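Local coordinates for protein cellulase (Rhodothermus marinus, PDB 3B7M) that acts as an endoglucanase, hydrolysing internal beta-1,4-glucosidic bonds of cellulose, probably by the retaining mechanism of glycoside hydrolase family 12, at residues H50-N54 with N55-Y59; Y146-G150 with A151-I155; Y157-T160 with T161-S165; T167-L171 with K172-D176. All blocks are in the same frame, centred on the assembly; numbering follows the deposited sequence. Where two conformers were deposited one is given.

Contact 1. Residues H50-N54 with N55-Y59; sequences HDNGN and NVAAY
Ala57 lays its methyl group over one face of the His50 imidazole, a CH-pi contact inside the loop that links strands 43-48 and 61-65 of this beta jelly roll. The carbon CB of Ala57 stands 4.0 Å from the ring centroid, 29° off the ring normal. Ala57 and Ala58 together face Leu199 in a classic beta bulge, and both turn their methyls toward the histidine; CB of Ala58 approaches NE2 of His50 obliquely, at 3.7 Å. With CG anti to the carbonyl carbon (chi1 -49°), the imidazole lies along this pair of alanines. Its rotation is fixed by two hydrogen bonds, ND1 with Thr30 OG1 and NE2 with Gln32 OE1, which also satisfy the polar atoms of a buried ring.

The other end of the loop is a different case. Around Gly53, Asn54 and Asn55 the chain reverses at the exposed surface. Gly53 O is bonded by Arg91 NH2, while Asn54 and Asn55 start their side chains away from the opposite arm, although their CB atoms still touch it. Between the two parts, the contact runs from side chain to backbone: CB of Asn52 touches O of Asn55 at 3.2 Å.

Contact 2. Residues Y146-G150 with A151-I155; sequences YADNG and AMNVI
The carbonyl oxygen of Val154 is gripped twice across a beta hairpin: Ala147 N donates a hydrogen bond to Val154 O at 2.9 Å, and the CA-H of Tyr146 approaches the same oxygen. The return bond, Val154 N to Ala147 O, measures 3.0 Å with a 163° angle at the hydrogen, and completes the hydrogen-bonded antiparallel pair Ala147-Val154, which joins strands 140-148 and 152-159.

Tyr146, Asn153 and Ile155 share one face of this hairpin. The tyrosine CG is anti to the backbone N (chi1 180°), which carries the ring across toward the partner strand; CG1 of Ile155 meets the ring edge in plane, 3.9 Å from CD1 of Tyr146. Farther out, Tyr146 OH comes within 3.2 Å of Asn153 CG, with ring and amide planes 72° apart. Tyr183 covers this face: it stacks on the Tyr146 ring, and its carbonyl takes a hydrogen bond from Asn153 ND2, positioning the buried amide.

On the opposite face, Ala147 and Val154 pack beside each other. At the turn, Asn149 folds its amide back over the chain, where OD1 accepts a weak bond from Gly150 N, while Asn149 ND2 rests 3.8 Å from the methyl CG2 of Val154.

Contact 3. Residues Y157-T160 with T161-S165; sequences YVRT and TPTTS
Arg159 runs alongside the turn that follows it and hydrogen-bonds the backbone of Thr161, bracing the loop by which the chain leaves strand 152-159 of one jelly-roll sheet for strand 165-170 of the other. Extended from CG to NE, the side chain brings the edge of its guanidinium to the Thr161 carbonyl.

Thr161 comes first and supplies the hydrogen bond across the contact. Its carbonyl O accepts from Arg159 NH1 at 2.7 Å, in a nearly straight bond of 167° at the hydrogen. The oxygen lies practically in the guanidinium plane, but the donor is tilted 28° from the plane of the carbonyl. The same nitrogen also donates to a water at the guanidinium edge, 2.9 Å from Arg159 NH1, and that water in turn has a weak bond with Thr161 OG1 at 3.3 Å. Two acceptors thus steady NH1, and the positive charge would be expected to polarise the Thr161 carbonyl.

Pro162 turns its ring outward, and its ring atom CD lies 3.6 Å from O of Thr160; the ring also touches Asn120 of strand 112-122. Thr163 then turns back toward the arginine. A chi1 of -170° swings its hydroxyl to the far side from the backbone N, leaving the methyl to face the side chain of Arg159, which also touches Ala140 and Trp142 of strand 140-148. Over one face of the guanidinium, offset toward its rim, sits CB of Thr163, and its methyl CG2 touches CD of Arg159 at 3.7 Å.

Contact 4. Residues T167-L171 with K172-D176; sequences TELDL and KAFID
Asp170 and Phe174 meet at the start of helix 171-181, where the aspartate is the N-cap and the aromatic ring presents its edge to the aspartate's backbone carbonyl. The atom CD1 of Phe174 lies 3.3 Å from O of Asp170, and Leu171 O lies in the ring plane, at the edge. Leu169 comes up obliquely, its side chain crossing that of Phe174 at about a right angle; CG of Leu169 stands 4.1 Å from CE1 of Phe174, and both its methyls gather round the same ring carbon. Trp142 and Tyr157 add edge-to-face contacts, seating this ring between helix and sheet.

The carboxylate of Asp170 is turned elsewhere. A chi1 of -178° sets its CG opposite the backbone N and puts OD1 by the first turn, where it accepts a weak capping bond from Ala173 N at 3.3 Å. The partial positive charge of the helix start would probably favour the ionised carboxylate. Regular helical bonding begins one residue on, with Ile175 N donating to Leu171 O at 3.1 Å in the carbonyl plane and almost straight, at 168°. Just before the cap, Glu168 and Leu169 form a G1 beta bulge facing Thr80.

Away from the ring, Lys172 bends at its last torsion (chi4 50°) to meet the residue one turn later: its NZ pairs with the syn lone pair of Asp176 OD1 in a 3.2 Å salt bridge.

Overall arrangement
Read from the N terminus, the four contacts lie in series, none nesting or crossing. Contact 1 closes the loop between strands 43-48, of the six-stranded antiparallel sheet, and 61-65, of the mixed sheet. Contact 2 closes the hairpin between strands 140-148 and 152-159 of the mixed sheet. Contact 3 follows at the far end of strand 152-159, its centre about 22 Å from that of contact 2, and turns the chain back toward the antiparallel sheet. Contact 4 converts the end of strand 165-170 into helix 171-181. Contacts 3 and 4 touch through Tyr157 and Phe174, whereas contacts 1 and 4 lie on opposite sides of the chain's centre, with their own centres about 28 Å apart.

Contact 1. Residues H50-N54 with N55-Y59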
loop_
_atom_site.group_PDB
_atom_site.type_symbol
_atom_site.label_atom_id
_atom_site.label_comp_id
_atom_site.label_asym_id
_atom_site.label_seq_id
_atom_site.Cartn_x
_atom_site.Cartn_y
_atom_site.Cartn_z
ATOM N N HIS A 50 1.286 9.738 -16.555
ATOM C CA HIS A 50 0.147 10.267 -15.818
ATOM C C HIS A 50 0.276 11.755 -15.553
ATOM O O HIS A 50 1.378 12.265 -15.342
ATOM C CB HIS A 50 -0.033 9.527 -14.490
ATOM C CG HIS A 50 -0.022 8.040 -14.634
ATOM N ND1 HIS A 50 -0.912 7.370 -15.441
ATOM C CD2 HIS A 50 0.779 7.095 -14.086
ATOM C CE1 HIS A 50 -0.672 6.072 -15.371
ATOM N NE2 HIS A 50 0.354 5.879 -14.564
ATOM N N ASP A 51 -0.869 12.428 -15.562
ATOM C CA ASP A 51 -0.957 13.844 -15.285
ATOM C C ASP A 51 -2.306 14.123 -14.618
ATOM O O ASP A 51 -3.095 14.921 -15.128
ATOM C CB ASP A 51 -0.815 14.621 -16.599
ATOM C CG ASP A 51 -0.515 16.105 -16.390
ATOM O OD1 ASP A 51 0.419 16.456 -15.620
ATOM O OD2 ASP A 51 -1.208 16.919 -17.047
ATOM N N ASN A 52 -2.579 13.447 -13.496
ATOM C CA ASN A 52 -3.804 13.674 -12.732
ATOM C C ASN A 52 -3.698 14.891 -11.814
ATOM O O ASN A 52 -2.614 15.456 -11.647
ATOM C CB ASN A 52 -4.196 12.436 -11.912
ATOM C CG ASN A 52 -5.082 11.457 -12.684
ATOM O OD1 ASN A 52 -5.815 10.659 -12.089
ATOM N ND2 ASN A 52 -5.007 11.504 -13.996
ATOM N N GLY A 53 -4.822 15.294 -11.224
ATOM C CA GLY A 53 -4.833 16.400 -10.269
ATOM C C GLY A 53 -4.711 15.893 -8.849
ATOM O O GLY A 53 -3.658 15.380 -8.464
ATOM N N ASN A 54 -5.786 16.015 -8.074
ATOM C CA ASN A 54 -5.748 15.619 -6.664
ATOM C C ASN A 54 -6.038 14.147 -6.423
ATOM O O ASN A 54 -5.829 13.658 -5.318
ATOM C CB ASN A 54 -6.674 16.498 -5.805
ATOM C CG ASN A 54 -5.948 17.684 -5.203
ATOM O OD1 ASN A 54 -4.995 18.194 -5.785
ATOM N ND2 ASN A 54 -6.389 18.127 -4.022
ATOM N N ASN A 55 -6.500 13.449 -7.462
ATOM C CA ASN A 55 -6.807 12.020 -7.374
ATOM C C ASN A 55 -5.732 11.126 -7.995
ATOM O O ASN A 55 -5.093 11.493 -8.988
ATOM C CB ASN A 55 -8.185 11.713 -7.994
ATOM C CG ASN A 55 -8.230 11.993 -9.479
ATOM O OD1 ASN A 55 -7.758 13.033 -9.933
ATOM N ND2 ASN A 55 -8.777 11.052 -10.251
ATOM N N VAL A 56 -5.544 9.953 -7.389
ATOM C CA VAL A 56 -4.572 8.956 -7.828
ATOM C C VAL A 56 -4.860 8.477 -9.256
ATOM O O VAL A 56 -6.015 8.178 -9.595
ATOM C CB VAL A 56 -4.589 7.728 -6.873
ATOM C CG1 VAL A 56 -3.697 6.629 -7.387
ATOM C CG2 VAL A 56 -4.163 8.131 -5.474
ATOM N N ALA A 57 -3.808 8.419 -10.078
ATOM C CA ALA A 57 -3.885 7.881 -11.429
ATOM C C ALA A 57 -3.724 6.360 -11.443
ATOM O O ALA A 57 -4.436 5.657 -12.156
ATOM C CB ALA A 57 -2.823 8.516 -12.300
ATOM N N ALA A 58 -2.796 5.859 -10.632
ATOM C CA ALA A 58 -2.390 4.462 -10.680
ATOM C C ALA A 58 -1.724 4.080 -9.374
ATOM O O ALA A 58 -1.192 4.949 -8.662
ATOM C CB ALA A 58 -1.430 4.245 -11.824
ATOM N N TYR A 59 -1.745 2.788 -9.068
ATOM C CA TYR A 59 -1.047 2.265 -7.895
ATOM C C TYR A 59 -0.432 0.912 -8.255
ATOM O O TYR A 59 -0.965 -0.143 -7.860
ATOM C CB TYR A 59 -2.016 2.161 -6.705
ATOM C CG TYR A 59 -1.434 1.590 -5.407
ATOM C CD1 TYR A 59 -0.255 2.089 -4.851
ATOM C CD2 TYR A 59 -2.105 0.581 -4.719
ATOM C CE1 TYR A 59 0.258 1.577 -3.645
ATOM C CE2 TYR A 59 -1.607 0.056 -3.519
ATOM C CZ TYR A 59 -0.424 0.558 -2.993
ATOM O OH TYR A 59 0.060 0.032 -1.821
#

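Contact 2. Residues Y146-G150 with A151-I155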
loop_
_atom_site.group_PDB
_atom_site.type_symbol
_atom_site.label_atom_id
_atom_site.label_comp_id
_atom_site.label_asym_id
_atom_site.label_seq_id
_atom_site.Cartn_x
_atom_site.Cartn_y
_atom_site.Cartn_z
ATOM N N TYR A 146 -7.365 10.576 8.947
ATOM C CA TYR A 146 -8.568 9.763 8.950
ATOM C C TYR A 146 -9.650 10.342 8.047
ATOM O O TYR A 146 -9.929 11.543 8.082
ATOM C CB TYR A 146 -9.097 9.572 10.378
ATOM C CG TYR A 146 -10.356 8.740 10.445
ATOM C CD1 TYR A 146 -10.319 7.378 10.159
ATOM C CD2 TYR A 146 -11.590 9.314 10.784
ATOM C CE1 TYR A 146 -11.461 6.599 10.207
ATOM C CE2 TYR A 146 -12.757 8.532 10.837
ATOM C CZ TYR A 146 -12.673 7.174 10.547
ATOM O OH TYR A 146 -13.790 6.366 10.580
ATOM N N ALA A 147 -10.244 9.461 7.242
ATOM C CA ALA A 147 -11.354 9.802 6.362
ATOM C C ALA A 147 -12.496 8.834 6.588
ATOM O O ALA A 147 -12.312 7.604 6.560
ATOM C CB ALA A 147 -10.925 9.760 4.909
ATOM N N ASP A 148 -13.670 9.399 6.838
ATOM C CA ASP A 148 -14.892 8.622 6.863
ATOM C C ASP A 148 -15.751 9.094 5.706
ATOM O O ASP A 148 -16.769 9.766 5.905
ATOM C CB ASP A 148 -15.634 8.798 8.189
ATOM C CG ASP A 148 -16.720 7.743 8.397
ATOM O OD1 ASP A 148 -17.351 7.303 7.398
ATOM O OD2 ASP A 148 -16.937 7.347 9.573
ATOM N N ASN A 149 -15.336 8.742 4.494
ATOM C CA ASN A 149 -16.060 9.158 3.292
ATOM C C ASN A 149 -17.488 8.617 3.248
ATOM O O ASN A 149 -18.445 9.384 3.093
ATOM C CB ASN A 149 -15.291 8.786 2.018
ATOM C CG ASN A 149 -14.757 7.355 2.039
ATOM O OD1 ASN A 149 -15.524 6.381 1.949
ATOM N ND2 ASN A 149 -13.429 7.224 2.124
ATOM N N GLY A 150 -17.616 7.300 3.396
ATOM C CA GLY A 150 -18.911 6.653 3.469
ATOM C C GLY A 150 -18.780 5.163 3.689
ATOM O O GLY A 150 -18.789 4.688 4.832
ATOM N N ALA A 151 -18.642 4.434 2.584
ATOM C CA ALA A 151 -18.600 2.979 2.595
ATOM C C ALA A 151 -17.361 2.436 3.295
ATOM O O ALA A 151 -17.392 1.330 3.830
ATOM C CB ALA A 151 -18.682 2.447 1.172
ATOM N N MET A 152 -16.288 3.228 3.309
ATOM C CA MET A 152 -14.968 2.763 3.726
ATOM C C MET A 152 -14.175 3.820 4.494
ATOM O O MET A 152 -13.986 4.935 4.000
ATOM C CB MET A 152 -14.163 2.353 2.488
ATOM C CG MET A 152 -13.011 1.397 2.789
ATOM S SD MET A 152 -12.089 0.919 1.320
ATOM C CE MET A 152 -13.400 0.716 0.102
ATOM N N ASN A 153 -13.715 3.459 5.693
ATOM C CA ASN A 153 -12.716 4.246 6.424
ATOM C C ASN A 153 -11.341 4.148 5.759
ATOM O O ASN A 153 -10.902 3.056 5.408
ATOM C CB ASN A 153 -12.544 3.740 7.865
ATOM C CG ASN A 153 -13.818 3.792 8.677
ATOM O OD1 ASN A 153 -14.827 4.387 8.267
ATOM N ND2 ASN A 153 -13.777 3.166 9.854
ATOM N N VAL A 154 -10.668 5.287 5.606
ATOM C CA VAL A 154 -9.260 5.311 5.218
ATOM C C VAL A 154 -8.431 5.899 6.361
ATOM O O VAL A 154 -8.657 7.039 6.772
ATOM C CB VAL A 154 -8.988 6.148 3.931
ATOM C CG1 VAL A 154 -7.551 5.925 3.451
ATOM C CG2 VAL A 154 -9.988 5.809 2.820
ATOM N N ILE A 155 -7.488 5.106 6.867
ATOM C CA ILE A 155 -6.568 5.536 7.919
ATOM C C ILE A 155 -5.178 5.543 7.310
ATOM O O ILE A 155 -4.731 4.520 6.778
ATOM C CB ILE A 155 -6.589 4.591 9.169
ATOM C CG1 ILE A 155 -8.024 4.231 9.585
ATOM C CG2 ILE A 155 -5.822 5.212 10.358
ATOM C CD1 ILE A 155 -8.433 2.781 9.279
#

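Contact 3. Residues Y157-T160 with T161-S165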
loop_
_atom_site.group_PDB
_atom_site.type_symbol
_atom_site.label_atom_id
_atom_site.label_comp_id
_atom_site.label_asym_id
_atom_site.label_seq_id
_atom_site.Cartn_x
_atom_site.Cartn_y
_atom_site.Cartn_z
ATOM N N TYR A 157 -1.046 6.562 7.926
ATOM C CA TYR A 157 0.079 6.919 8.790
ATOM C C TYR A 157 1.194 7.405 7.885
ATOM O O TYR A 157 1.618 6.684 6.977
ATOM C CB TYR A 157 0.540 5.700 9.599
ATOM C CG TYR A 157 -0.506 5.193 10.573
ATOM C CD1 TYR A 157 -1.534 4.338 10.151
ATOM C CD2 TYR A 157 -0.467 5.572 11.914
ATOM C CE1 TYR A 157 -2.503 3.876 11.058
ATOM C CE2 TYR A 157 -1.421 5.124 12.825
ATOM C CZ TYR A 157 -2.443 4.287 12.393
ATOM O OH TYR A 157 -3.374 3.841 13.304
ATOM N N VAL A 158 1.641 8.636 8.101
ATOM C CA VAL A 158 2.651 9.262 7.245
ATOM C C VAL A 158 3.895 9.522 8.081
ATOM O O VAL A 158 3.868 10.328 9.010
ATOM C CB VAL A 158 2.128 10.587 6.618
ATOM C CG1 VAL A 158 3.132 11.172 5.650
ATOM C CG2 VAL A 158 0.795 10.351 5.902
ATOM N N ARG A 159 4.967 8.805 7.763
ATOM C CA ARG A 159 6.255 8.966 8.434
ATOM C C ARG A 159 6.743 10.399 8.349
ATOM O O ARG A 159 6.883 10.927 7.263
ATOM C CB ARG A 159 7.282 8.046 7.787
ATOM C CG ARG A 159 8.230 7.399 8.795
ATOM C CD ARG A 159 9.230 6.527 8.096
ATOM N NE ARG A 159 10.005 5.701 9.031
ATOM C CZ ARG A 159 11.201 6.035 9.518
ATOM N NH1 ARG A 159 11.768 7.191 9.176
ATOM N NH2 ARG A 159 11.830 5.209 10.351
ATOM N N THR A 160 6.998 11.029 9.490
ATOM C CA THR A 160 7.453 12.434 9.491
ATOM C C THR A 160 8.880 12.540 8.973
ATOM O O THR A 160 9.279 13.582 8.454
ATOM C CB THR A 160 7.376 13.081 10.883
ATOM O OG1 THR A 160 8.169 12.313 11.793
ATOM C CG2 THR A 160 5.960 13.077 11.385
ATOM N N THR A 161 9.662 11.474 9.137
ATOM C CA THR A 161 10.926 11.389 8.412
ATOM C C THR A 161 10.912 10.341 7.293
ATOM O O THR A 161 10.777 9.141 7.560
ATOM C CB THR A 161 12.213 11.410 9.316
ATOM O OG1 THR A 161 13.082 10.318 8.989
ATOM C CG2 THR A 161 11.895 11.434 10.771
ATOM N N PRO A 162 10.985 10.807 6.036
ATOM C CA PRO A 162 10.913 9.920 4.869
ATOM C C PRO A 162 12.052 8.911 4.877
ATOM O O PRO A 162 13.143 9.191 5.402
ATOM C CB PRO A 162 11.058 10.874 3.666
ATOM C CG PRO A 162 10.817 12.259 4.206
ATOM C CD PRO A 162 11.178 12.221 5.660
ATOM N N THR A 163 11.796 7.733 4.324
ATOM C CA THR A 163 12.801 6.681 4.292
ATOM C C THR A 163 12.656 5.886 3.004
ATOM O O THR A 163 11.704 6.095 2.247
ATOM C CB THR A 163 12.719 5.761 5.548
ATOM O OG1 THR A 163 13.857 4.902 5.579
ATOM C CG2 THR A 163 11.441 4.908 5.554
ATOM N N THR A 164 13.593 4.980 2.758
ATOM C CA THR A 164 13.560 4.174 1.546
ATOM C C THR A 164 13.608 2.696 1.866
ATOM O O THR A 164 13.639 1.866 0.969
ATOM C CB THR A 164 14.745 4.479 0.637
ATOM O OG1 THR A 164 15.962 4.210 1.355
ATOM C CG2 THR A 164 14.733 5.927 0.174
ATOM N N SER A 165 13.589 2.352 3.148
ATOM C CA SER A 165 13.840 0.981 3.529
ATOM C C SER A 165 13.247 0.677 4.890
ATOM O O SER A 165 13.469 1.417 5.846
ATOM C CB SER A 165 15.350 0.737 3.538
ATOM O OG SER A 165 15.626 -0.595 3.900
HETATM O O HOH W 1 14.181 7.695 10.711
#

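Contact 4. Residues T167-L171 with K172-D176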
loop_
_atom_site.group_PDB
_atom_site.type_symbol
_atom_site.label_atom_id
_atom_site.label_comp_id
_atom_site.label_asym_id
_atom_site.label_seq_id
_atom_site.Cartn_x
_atom_site.Cartn_y
_atom_site.Cartn_z
ATOM N N THR A 167 12.813 -2.834 7.527
ATOM C CA THR A 167 13.084 -4.254 7.728
ATOM C C THR A 167 12.387 -4.743 8.993
ATOM O O THR A 167 12.549 -4.182 10.076
ATOM C CB THR A 167 14.620 -4.611 7.681
ATOM O OG1 THR A 167 14.853 -5.924 8.226
ATOM C CG2 THR A 167 15.445 -3.603 8.444
ATOM N N GLU A 168 11.586 -5.790 8.826
ATOM C CA GLU A 168 10.789 -6.356 9.904
ATOM C C GLU A 168 9.945 -5.280 10.572
ATOM O O GLU A 168 9.824 -5.255 11.795
ATOM C CB GLU A 168 11.669 -7.059 10.944
ATOM C CG GLU A 168 12.819 -7.839 10.364
ATOM C CD GLU A 168 12.510 -9.286 10.161
ATOM O OE1 GLU A 168 11.451 -9.606 9.570
ATOM O OE2 GLU A 168 13.354 -10.111 10.596
ATOM N N LEU A 169 9.370 -4.392 9.766
ATOM C CA LEU A 169 8.431 -3.404 10.278
ATOM C C LEU A 169 7.238 -4.121 10.911
ATOM O O LEU A 169 6.696 -5.071 10.346
ATOM C CB LEU A 169 7.954 -2.461 9.169
ATOM C CG LEU A 169 7.024 -1.319 9.610
ATOM C CD1 LEU A 169 7.772 -0.278 10.427
ATOM C CD2 LEU A 169 6.352 -0.671 8.404
ATOM N N ASP A 170 6.850 -3.668 12.094
ATOM C CA ASP A 170 5.773 -4.314 12.834
ATOM C C ASP A 170 4.439 -3.730 12.384
ATOM O O ASP A 170 4.025 -2.700 12.891
ATOM C CB ASP A 170 5.998 -4.102 14.333
ATOM C CG ASP A 170 4.943 -4.772 15.202
ATOM O OD1 ASP A 170 3.959 -5.356 14.682
ATOM O OD2 ASP A 170 5.114 -4.701 16.439
ATOM N N LEU A 171 3.770 -4.389 11.432
ATOM C CA LEU A 171 2.493 -3.876 10.932
ATOM C C LEU A 171 1.382 -3.960 11.971
ATOM O O LEU A 171 0.438 -3.175 11.932
ATOM C CB LEU A 171 2.061 -4.563 9.639
ATOM C CG LEU A 171 2.943 -4.361 8.410
ATOM C CD1 LEU A 171 2.363 -5.142 7.239
ATOM C CD2 LEU A 171 3.090 -2.883 8.070
ATOM N N LYS A 172 1.508 -4.908 12.896
ATOM C CA LYS A 172 0.516 -5.091 13.961
ATOM C C LYS A 172 0.429 -3.879 14.899
ATOM O O LYS A 172 -0.658 -3.552 15.402
ATOM C CB LYS A 172 0.793 -6.382 14.748
ATOM C CG LYS A 172 -0.302 -6.747 15.747
ATOM C CD LYS A 172 -0.015 -8.069 16.446
ATOM C CE LYS A 172 -0.824 -8.196 17.757
ATOM N NZ LYS A 172 -2.259 -7.892 17.514
ATOM N N ALA A 173 1.558 -3.204 15.125
ATOM C CA ALA A 173 1.562 -1.955 15.907
ATOM C C ALA A 173 0.584 -0.924 15.328
ATOM O O ALA A 173 -0.163 -0.298 16.062
ATOM C CB ALA A 173 2.982 -1.368 15.994
ATOM N N PHE A 174 0.578 -0.786 13.999
ATOM C CA PHE A 174 -0.330 0.127 13.308
ATOM C C PHE A 174 -1.783 -0.347 13.428
ATOM O O PHE A 174 -2.691 0.440 13.734
ATOM C CB PHE A 174 0.072 0.256 11.835
ATOM C CG PHE A 174 1.457 0.803 11.633
ATOM C CD1 PHE A 174 2.560 -0.034 11.679
ATOM C CD2 PHE A 174 1.655 2.159 11.418
ATOM C CE1 PHE A 174 3.843 0.470 11.510
ATOM C CE2 PHE A 174 2.934 2.672 11.244
ATOM C CZ PHE A 174 4.026 1.825 11.283
ATOM N N ILE A 175 -1.994 -1.637 13.189
ATOM C CA ILE A 175 -3.312 -2.242 13.332
ATOM C C ILE A 175 -3.876 -2.015 14.746
ATOM O O ILE A 175 -5.016 -1.545 14.887
ATOM C CB ILE A 175 -3.284 -3.740 12.954
ATOM C CG1 ILE A 175 -2.916 -3.895 11.473
ATOM C CG2 ILE A 175 -4.632 -4.381 13.238
ATOM C CD1 ILE A 175 -2.805 -5.339 11.003
ATOM N N ASP A 176 -3.065 -2.310 15.769
ATOM C CA ASP A 176 -3.444 -2.119 17.176
ATOM C C ASP A 176 -3.775 -0.670 17.494
ATOM O O ASP A 176 -4.693 -0.400 18.266
ATOM C CB ASP A 176 -2.331 -2.588 18.109
ATOM C CG ASP A 176 -2.223 -4.085 18.173
ATOM O OD1 ASP A 176 -3.150 -4.783 17.694
ATOM O OD2 ASP A 176 -1.196 -4.568 18.697
#